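Local atomic coordinates of iron-chelator utilization protein (Thermobifida fusca TM51, PDB entry 4YHB), a protein that binds FAD and probably reduces ferric siderophores, so that their iron is released for use by the cell. Residues T29-R34 against A177-E182; F171-D176 against L194-A199. All blocks are in the same frame, centred on the assembly; numbering follows the deposited sequence.

Contact 1. Residues T29-R34 against A177-E182; sequences TPRMVR and AAEEQE
Thr29 and Glu179 make the closest approach between the turn of 29-34 and the loop of 177-182. Thr29 OG1 donates to Glu179 OE1 over 2.6 Å, meeting the oxygen from above the carboxylate plane. The Glu179 chain bends at chi2 (-63°), which turns CD; its carboxylate lies against the turn. There the backbone N of Arg31 reaches Glu179 OE1 and OE2 by two weak bonds. Arg31 NH1 forms a salt bridge with Glu179 OE2 at 3.2 Å. It comes from the anti side of that oxygen, 33° out of the carboxylate plane, with guanidinium and carboxylate planes nearly perpendicular (82°). Asp176 is the stronger partner of the same NH1. Pro30 closes one flank, its CD 3.4 Å from Ala178 O. Glu179 is buried, so these donors probably stabilise its negative charge.

The Gln181 side is looser and depends on water. One water donates to Thr29 OG1 and Glu179 O and accepts from Gln181 NE2. A second joins Arg34 NH2 to Gln181 OE1, while Arg34 NE pairs with Asp104. No direct hydrogen bond joins Gln181 to 29-34; its near contact is Met32 SD, 3.8 Å from Gln181 NE2.

Thr29 to Met32 form a type I beta turn, the hairpin connection between barrel strands 17-29 and 32-38. The contact joins the FAD-binding barrel to the second, parallel-sheet domain, the two-domain fold of ferredoxin reductase-like flavoproteins.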
ATOM      1  N   THR A  29      -3.192  -4.319 -14.922  1.00 22.42           N
ATOM      2  CA  THR A  29      -1.964  -4.355 -15.728  1.00 21.83           C
ATOM      3  C   THR A  29      -1.454  -5.787 -15.655  1.00 22.57           C
ATOM      4  O   THR A  29      -1.958  -6.573 -14.833  1.00 21.84           O
ATOM      5  CB  THR A  29      -0.879  -3.356 -15.227  1.00 21.56           C
ATOM      6  OG1 THR A  29      -0.479  -3.694 -13.891  1.00 23.76           O
ATOM      7  CG2 THR A  29      -1.389  -1.920 -15.260  1.00 24.62           C
ATOM      8  N   PRO A  30      -0.476  -6.150 -16.505  1.00 21.48           N
ATOM      9  CA  PRO A  30       0.004  -7.534 -16.473  1.00 21.37           C
ATOM     10  C   PRO A  30       0.462  -8.046 -15.100  1.00 22.69           C
ATOM     11  O   PRO A  30       0.227  -9.223 -14.820  1.00 23.76           O
ATOM     12  CB  PRO A  30       1.179  -7.506 -17.452  1.00 25.41           C
ATOM     13  CG  PRO A  30       0.794  -6.488 -18.441  1.00 21.68           C
ATOM     14  CD  PRO A  30       0.075  -5.418 -17.672  1.00 21.94           C
ATOM     15  N   ARG A  31       1.067  -7.201 -14.266  1.00 17.91           N
ATOM     16  CA  ARG A  31       1.578  -7.640 -12.961  1.00 20.19           C
ATOM     17  C   ARG A  31       0.809  -7.103 -11.749  1.00 19.31           C
ATOM     18  O   ARG A  31       1.319  -7.138 -10.629  1.00 17.18           O
ATOM     19  CB  ARG A  31       3.036  -7.233 -12.806  1.00 19.51           C
ATOM     20  CG  ARG A  31       3.950  -7.782 -13.900  1.00 20.26           C
ATOM     21  CD  ARG A  31       5.285  -7.061 -13.794  1.00 24.62           C
ATOM     22  NE  ARG A  31       6.335  -7.590 -14.662  1.00 27.66           N
ATOM     23  CZ  ARG A  31       6.517  -7.229 -15.920  1.00 29.06           C
ATOM     24  NH1 ARG A  31       5.679  -6.360 -16.479  1.00 31.67           N
ATOM     25  NH2 ARG A  31       7.539  -7.739 -16.618  1.00 25.55           N
ATOM     26  N   MET A  32      -0.389  -6.582 -11.975  1.00 17.95           N
ATOM     27  CA  MET A  32      -1.214  -6.104 -10.872  1.00 21.13           C
ATOM     28  C   MET A  32      -2.674  -6.491 -11.055  1.00 19.69           C
ATOM     29  O   MET A  32      -3.243  -6.339 -12.140  1.00 22.32           O
ATOM     30  CB  MET A  32      -1.106  -4.583 -10.710  1.00 20.65           C
ATOM     31  CG  MET A  32      -1.700  -4.138  -9.373  1.00 30.91           C
ATOM     32  SD  MET A  32      -0.891  -2.750  -8.589  1.00 48.12           S
ATOM     33  CE  MET A  32       0.808  -3.303  -8.495  1.00 91.21           C
ATOM     34  N   VAL A  33      -3.278  -6.986  -9.982  1.00 19.53           N
ATOM     35  CA  VAL A  33      -4.665  -7.401 -10.032  1.00 18.32           C
ATOM     36  C   VAL A  33      -5.443  -6.682  -8.933  1.00 19.77           C
ATOM     37  O   VAL A  33      -4.989  -6.582  -7.786  1.00 20.93           O
ATOM     38  CB  VAL A  33      -4.799  -8.935  -9.911  1.00 20.82           C
ATOM     39  CG1 VAL A  33      -4.310  -9.436  -8.548  1.00 21.63           C
ATOM     40  CG2 VAL A  33      -6.233  -9.352 -10.148  1.00 21.57           C
ATOM     41  N   ARG A  34      -6.595  -6.141  -9.320  1.00 18.43           N
ATOM     42  CA  ARG A  34      -7.436  -5.352  -8.439  1.00 18.53           C
ATOM     43  C   ARG A  34      -8.615  -6.220  -8.059  1.00 19.80           C
ATOM     44  O   ARG A  34      -9.313  -6.749  -8.931  1.00 20.85           O
ATOM     45  CB  ARG A  34      -7.879  -4.059  -9.134  1.00 22.89           C
ATOM     46  CG  ARG A  34      -8.846  -3.208  -8.340  1.00 26.50           C
ATOM     47  CD  ARG A  34      -8.953  -1.806  -8.914  1.00 30.31           C
ATOM     48  NE  ARG A  34      -7.693  -1.083  -8.762  1.00 24.76           N
ATOM     49  CZ  ARG A  34      -7.407   0.068  -9.357  1.00 27.06           C
ATOM     50  NH1 ARG A  34      -8.285   0.642 -10.171  1.00 28.49           N
ATOM     51  NH2 ARG A  34      -6.233   0.639  -9.142  1.00 26.67           N
ATOM     52  N   ALA A 177       6.738  -0.307 -19.230  1.00 20.45           N
ATOM     53  CA  ALA A 177       5.704   0.638 -19.662  1.00 20.80           C
ATOM     54  C   ALA A 177       4.283   0.075 -19.603  1.00 23.19           C
ATOM     55  O   ALA A 177       3.309   0.831 -19.489  1.00 25.04           O
ATOM     56  CB  ALA A 177       6.008   1.132 -21.084  1.00 25.12           C
ATOM     57  N   ALA A 178       4.155  -1.247 -19.665  1.00 21.30           N
ATOM     58  CA  ALA A 178       2.840  -1.885 -19.637  1.00 24.08           C
ATOM     59  C   ALA A 178       2.214  -1.824 -18.255  1.00 22.73           C
ATOM     60  O   ALA A 178       1.038  -2.142 -18.088  1.00 23.00           O
ATOM     61  CB  ALA A 178       2.935  -3.338 -20.098  1.00 27.16           C
ATOM     62  N   GLU A 179       3.006  -1.429 -17.265  1.00 21.88           N
ATOM     63  CA  GLU A 179       2.540  -1.392 -15.884  1.00 22.83           C
ATOM     64  C   GLU A 179       2.068  -0.002 -15.459  1.00 23.61           C
ATOM     65  O   GLU A 179       1.623   0.181 -14.327  1.00 22.47           O
ATOM     66  CB  GLU A 179       3.645  -1.881 -14.947  1.00 22.59           C
ATOM     67  CG  GLU A 179       4.040  -3.330 -15.185  1.00 23.85           C
ATOM     68  CD  GLU A 179       2.888  -4.301 -14.925  1.00 25.02           C
ATOM     69  OE1 GLU A 179       2.085  -4.074 -13.980  1.00 25.64           O
ATOM     70  OE2 GLU A 179       2.793  -5.298 -15.663  1.00 24.26           O
ATOM     71  N   GLU A 180       2.175   0.975 -16.354  1.00 22.94           N
ATOM     72  CA  GLU A 180       1.680   2.325 -16.070  1.00 21.70           C
ATOM     73  C   GLU A 180       0.167   2.318 -15.919  1.00 24.22           C
ATOM     74  O   GLU A 180      -0.521   1.557 -16.591  1.00 26.63           O
ATOM     75  CB  GLU A 180       2.100   3.295 -17.179  1.00 24.03           C
ATOM     76  CG  GLU A 180       3.602   3.433 -17.262  1.00 19.02           C
ATOM     77  CD  GLU A 180       4.075   4.329 -18.395  1.00 25.37           C
ATOM     78  OE1 GLU A 180       3.235   4.985 -19.037  1.00 29.19           O
ATOM     79  OE2 GLU A 180       5.301   4.380 -18.627  1.00 26.86           O
ATOM     80  N   GLN A 181      -0.343   3.160 -15.026  1.00 22.91           N
ATOM     81  CA  GLN A 181      -1.777   3.286 -14.810  1.00 24.34           C
ATOM     82  C   GLN A 181      -2.257   4.684 -15.174  1.00 24.14           C
ATOM     83  O   GLN A 181      -1.491   5.637 -15.132  1.00 30.56           O
ATOM     84  CB  GLN A 181      -2.131   2.972 -13.344  1.00 22.54           C
ATOM     85  CG  GLN A 181      -1.658   1.603 -12.879  1.00 24.22           C
ATOM     86  CD  GLN A 181      -2.087   1.295 -11.444  1.00 26.84           C
ATOM     87  OE1 GLN A 181      -2.932   1.983 -10.879  1.00 27.95           O
ATOM     88  NE2 GLN A 181      -1.505   0.260 -10.860  1.00 20.92           N
ATOM     89  N   GLU A 182      -3.526   4.798 -15.539  1.00 27.21           N
ATOM     90  CA  GLU A 182      -4.147   6.093 -15.750  1.00 30.76           C
ATOM     91  C   GLU A 182      -4.785   6.540 -14.445  1.00 29.43           C
ATOM     92  O   GLU A 182      -5.722   5.913 -13.969  1.00 27.96           O
ATOM     93  CB  GLU A 182      -5.189   6.021 -16.868  1.00 39.78           C
ATOM     94  CG  GLU A 182      -4.629   5.465 -18.164  1.00 46.32           C
ATOM     95  CD  GLU A 182      -5.640   5.463 -19.295  1.00 65.90           C
ATOM     96  OE1 GLU A 182      -6.857   5.371 -19.015  1.00 63.04           O
ATOM     97  OE2 GLU A 182      -5.211   5.551 -20.467  1.00 72.04           O
TER
HETATM   98  O   HOH W   1       0.466  -1.322 -12.373  1.00 26.14           O
HETATM   99  O   HOH W   2      -5.475   3.136 -10.058  1.00 27.56           O

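Contact 2. Residues F171-D176 against L194-A199; sequences FFEVAD and LHRNGA
Two neighbouring parallel strands, 167-174 and 190-195, meet at their C-terminal ends in the five-stranded parallel sheet of the second domain, the nucleotide-binding-like half of ferredoxin reductase-like flavoproteins. Glu173 pairs with Leu194 and Val174 with His195. Leu194 N donates to Phe172 O, and Val174 N returns a 2.8 Å bond to Leu194 O, almost straight at 170°. Arg196 N then bonds to Val174 O. Beyond the paired strands, Asn197 N donates to Ala175 O at 3.0 Å. A water also links Ala175 O to Gly198 N, so the type I' turn Arg196-Ala199 is tied to the end of 171-176 through Asn197 and, by water, Gly198.

Glu173 and Arg196 carry the main polar side-chain contact. Their chains cross at about a right angle. Glu173 CG is anti to the backbone N (chi1 175°), and the chain continues extended toward the arginine. Arg196 NH1 forms a salt bridge with Glu173 OE2 at 3.0 Å, from the anti side, 27° out of the carboxylate plane and close to the guanidinium plane. One guanidinium face lies over the backbone of Val174 and Ala175, and Arg196 NH2 is 3.7 Å from Ala175 CB. Arg196 NH2 forms a salt bridge with Glu149.

On the opposite sheet face, Val174 and His195 lie side by side. Val174 CG2 approaches the edge of the imidazole, 3.9 Å from His195 CD2. Asp176 C sits over one ring face, 3.7 Å from His195 CD2.

Strand 190-195 is one edge of the sheet, and 167-174 lies between it and 142-147. Helix 206-212 covers the Glu173 and Leu194 face, with Leu194 on Ala210 and Glu173 on Leu206 and Leu207. On the other face Phe172 packs on Leu152, Ala155 and Ile159 of helix 152-161.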
ATOM      1  N   PHE A 171       6.918   9.988  -8.594  1.00 21.83           N
ATOM      2  CA  PHE A 171       7.818   9.074  -9.273  1.00 27.66           C
ATOM      3  C   PHE A 171       7.427   7.646  -8.893  1.00 22.09           C
ATOM      4  O   PHE A 171       7.538   7.252  -7.747  1.00 21.22           O
ATOM      5  CB  PHE A 171       9.267   9.363  -8.899  1.00 27.60           C
ATOM      6  CG  PHE A 171       9.739  10.719  -9.335  1.00 31.13           C
ATOM      7  CD1 PHE A 171      10.108  10.947 -10.654  1.00 29.11           C
ATOM      8  CD2 PHE A 171       9.800  11.767  -8.437  1.00 33.50           C
ATOM      9  CE1 PHE A 171      10.542  12.200 -11.071  1.00 36.48           C
ATOM     10  CE2 PHE A 171      10.236  13.028  -8.847  1.00 36.42           C
ATOM     11  CZ  PHE A 171      10.600  13.242 -10.164  1.00 33.06           C
ATOM     12  N   PHE A 172       6.939   6.889  -9.863  1.00 22.42           N
ATOM     13  CA  PHE A 172       6.489   5.526  -9.614  1.00 19.31           C
ATOM     14  C   PHE A 172       7.382   4.540 -10.360  1.00 22.39           C
ATOM     15  O   PHE A 172       7.455   4.574 -11.593  1.00 24.68           O
ATOM     16  CB  PHE A 172       5.035   5.370 -10.053  1.00 18.61           C
ATOM     17  CG  PHE A 172       4.074   6.228  -9.285  1.00 22.33           C
ATOM     18  CD1 PHE A 172       4.256   6.453  -7.928  1.00 24.39           C
ATOM     19  CD2 PHE A 172       2.982   6.810  -9.918  1.00 22.34           C
ATOM     20  CE1 PHE A 172       3.361   7.246  -7.205  1.00 22.27           C
ATOM     21  CE2 PHE A 172       2.079   7.603  -9.201  1.00 24.70           C
ATOM     22  CZ  PHE A 172       2.271   7.815  -7.846  1.00 25.64           C
ATOM     23  N   GLU A 173       8.080   3.690  -9.617  1.00 20.30           N
ATOM     24  CA  GLU A 173       8.907   2.648 -10.208  1.00 20.64           C
ATOM     25  C   GLU A 173       8.071   1.412 -10.493  1.00 23.06           C
ATOM     26  O   GLU A 173       7.443   0.863  -9.588  1.00 20.02           O
ATOM     27  CB  GLU A 173      10.057   2.289  -9.277  1.00 22.86           C
ATOM     28  CG  GLU A 173      10.923   1.129  -9.747  1.00 25.08           C
ATOM     29  CD  GLU A 173      11.716   0.541  -8.598  1.00 34.99           C
ATOM     30  OE1 GLU A 173      12.101   1.327  -7.703  1.00 36.61           O
ATOM     31  OE2 GLU A 173      11.933  -0.694  -8.566  1.00 34.45           O
ATOM     32  N   VAL A 174       8.053   0.982 -11.747  1.00 21.15           N
ATOM     33  CA  VAL A 174       7.300  -0.209 -12.141  1.00 22.62           C
ATOM     34  C   VAL A 174       8.186  -1.039 -13.064  1.00 24.82           C
ATOM     35  O   VAL A 174       9.265  -0.582 -13.462  1.00 20.29           O
ATOM     36  CB  VAL A 174       5.962   0.149 -12.852  1.00 21.57           C
ATOM     37  CG1 VAL A 174       4.988   0.819 -11.877  1.00 20.07           C
ATOM     38  CG2 VAL A 174       6.223   1.051 -14.082  1.00 21.50           C
ATOM     39  N   ALA A 175       7.731  -2.239 -13.414  1.00 21.71           N
ATOM     40  CA  ALA A 175       8.561  -3.173 -14.175  1.00 23.72           C
ATOM     41  C   ALA A 175       8.889  -2.658 -15.568  1.00 24.15           C
ATOM     42  O   ALA A 175      10.019  -2.817 -16.031  1.00 24.65           O
ATOM     43  CB  ALA A 175       7.877  -4.530 -14.274  1.00 23.07           C
ATOM     44  N   ASP A 176       7.894  -2.061 -16.224  1.00 22.49           N
ATOM     45  CA  ASP A 176       8.019  -1.598 -17.610  1.00 23.43           C
ATOM     46  C   ASP A 176       6.805  -0.757 -17.971  1.00 27.74           C
ATOM     47  O   ASP A 176       5.912  -0.571 -17.128  1.00 22.83           O
ATOM     48  CB  ASP A 176       8.167  -2.774 -18.587  1.00 21.83           C
ATOM     49  CG  ASP A 176       7.023  -3.790 -18.490  1.00 26.09           C
ATOM     50  OD1 ASP A 176       5.837  -3.391 -18.438  1.00 24.79           O
ATOM     51  OD2 ASP A 176       7.320  -5.007 -18.478  1.00 26.39           O
ATOM     52  N   LEU A 194       8.903   5.336 -13.806  1.00 21.62           N
ATOM     53  CA  LEU A 194      10.263   4.840 -13.995  1.00 23.37           C
ATOM     54  C   LEU A 194      10.236   3.332 -14.209  1.00 25.25           C
ATOM     55  O   LEU A 194       9.562   2.604 -13.478  1.00 22.08           O
ATOM     56  CB  LEU A 194      11.126   5.195 -12.787  1.00 20.29           C
ATOM     57  CG  LEU A 194      11.144   6.689 -12.468  1.00 22.79           C
ATOM     58  CD1 LEU A 194      11.678   6.896 -11.055  1.00 24.07           C
ATOM     59  CD2 LEU A 194      11.981   7.444 -13.513  1.00 24.59           C
ATOM     60  N   HIS A 195      10.972   2.866 -15.205  1.00 21.31           N
ATOM     61  CA  HIS A 195      10.901   1.467 -15.616  1.00 23.21           C
ATOM     62  C   HIS A 195      12.173   0.704 -15.283  1.00 26.01           C
ATOM     63  O   HIS A 195      13.269   1.114 -15.664  1.00 21.30           O
ATOM     64  CB  HIS A 195      10.629   1.372 -17.126  1.00 22.33           C
ATOM     65  CG  HIS A 195       9.481   2.214 -17.586  1.00 22.69           C
ATOM     66  ND1 HIS A 195       9.495   2.900 -18.782  1.00 26.15           N
ATOM     67  CD2 HIS A 195       8.274   2.462 -17.025  1.00 21.52           C
ATOM     68  CE1 HIS A 195       8.348   3.541 -18.932  1.00 28.13           C
ATOM     69  NE2 HIS A 195       7.591   3.294 -17.877  1.00 23.68           N
ATOM     70  N   ARG A 196      12.023  -0.428 -14.601  1.00 22.34           N
ATOM     71  CA  ARG A 196      13.162  -1.287 -14.293  1.00 21.77           C
ATOM     72  C   ARG A 196      13.733  -1.979 -15.528  1.00 23.22           C
ATOM     73  O   ARG A 196      14.908  -2.350 -15.538  1.00 24.93           O
ATOM     74  CB  ARG A 196      12.769  -2.338 -13.260  1.00 24.31           C
ATOM     75  CG  ARG A 196      12.631  -1.779 -11.840  1.00 24.02           C
ATOM     76  CD  ARG A 196      12.574  -2.919 -10.829  1.00 26.11           C
ATOM     77  NE  ARG A 196      11.434  -3.793 -11.080  1.00 24.72           N
ATOM     78  CZ  ARG A 196      10.222  -3.602 -10.563  1.00 28.40           C
ATOM     79  NH1 ARG A 196       9.993  -2.564  -9.767  1.00 28.39           N
ATOM     80  NH2 ARG A 196       9.242  -4.446 -10.842  1.00 27.46           N
ATOM     81  N   ASN A 197      12.902  -2.163 -16.552  1.00 19.70           N
ATOM     82  CA  ASN A 197      13.345  -2.729 -17.835  1.00 24.88           C
ATOM     83  C   ASN A 197      14.281  -3.942 -17.720  1.00 29.27           C
ATOM     84  O   ASN A 197      15.337  -3.992 -18.365  1.00 25.59           O
ATOM     85  CB  ASN A 197      14.020  -1.637 -18.670  1.00 23.81           C
ATOM     86  CG  ASN A 197      13.048  -0.576 -19.109  1.00 24.93           C
ATOM     87  OD1 ASN A 197      11.837  -0.826 -19.160  1.00 27.91           O
ATOM     88  ND2 ASN A 197      13.553   0.613 -19.440  1.00 26.71           N
ATOM     89  N   GLY A 198      13.901  -4.908 -16.887  1.00 25.08           N
ATOM     90  CA  GLY A 198      14.657  -6.144 -16.764  1.00 25.32           C
ATOM     91  C   GLY A 198      15.327  -6.328 -15.417  1.00 26.32           C
ATOM     92  O   GLY A 198      15.596  -7.458 -15.008  1.00 29.28           O
ATOM     93  N   ALA A 199      15.599  -5.225 -14.724  1.00 21.61           N
ATOM     94  CA  ALA A 199      16.165  -5.296 -13.386  1.00 22.76           C
ATOM     95  C   ALA A 199      15.118  -5.855 -12.418  1.00 25.71           C
ATOM     96  O   ALA A 199      13.934  -5.536 -12.530  1.00 24.35           O
ATOM     97  CB  ALA A 199      16.625  -3.938 -12.933  1.00 24.81           C
TER
HETATM   98  O   HOH W   3      11.446  -5.123 -15.693  1.00 31.40           O

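Contact 2 pairs two strands within one domain, and contact 1 joins the loop that follows the first of these strands to the barrel. Their centres are 11 Å apart, and their segments alternate along the chain. Asp176 and Ala177 are consecutive residues. Arg31 NH1 lies 2.9 Å from Asp176 OD2, and Arg31 CZ packs 3.4 Å from Ala175 CB. Glu180 OE2 and His195 NE2, 2.6 Å apart, probably share a hydrogen bond. Neither Met32 nor Arg196 touches FAD, but their side chains lie about 6 Å and about 7 Å from it, nearest atoms. Each contact thus comes near the flavin site through one side chain.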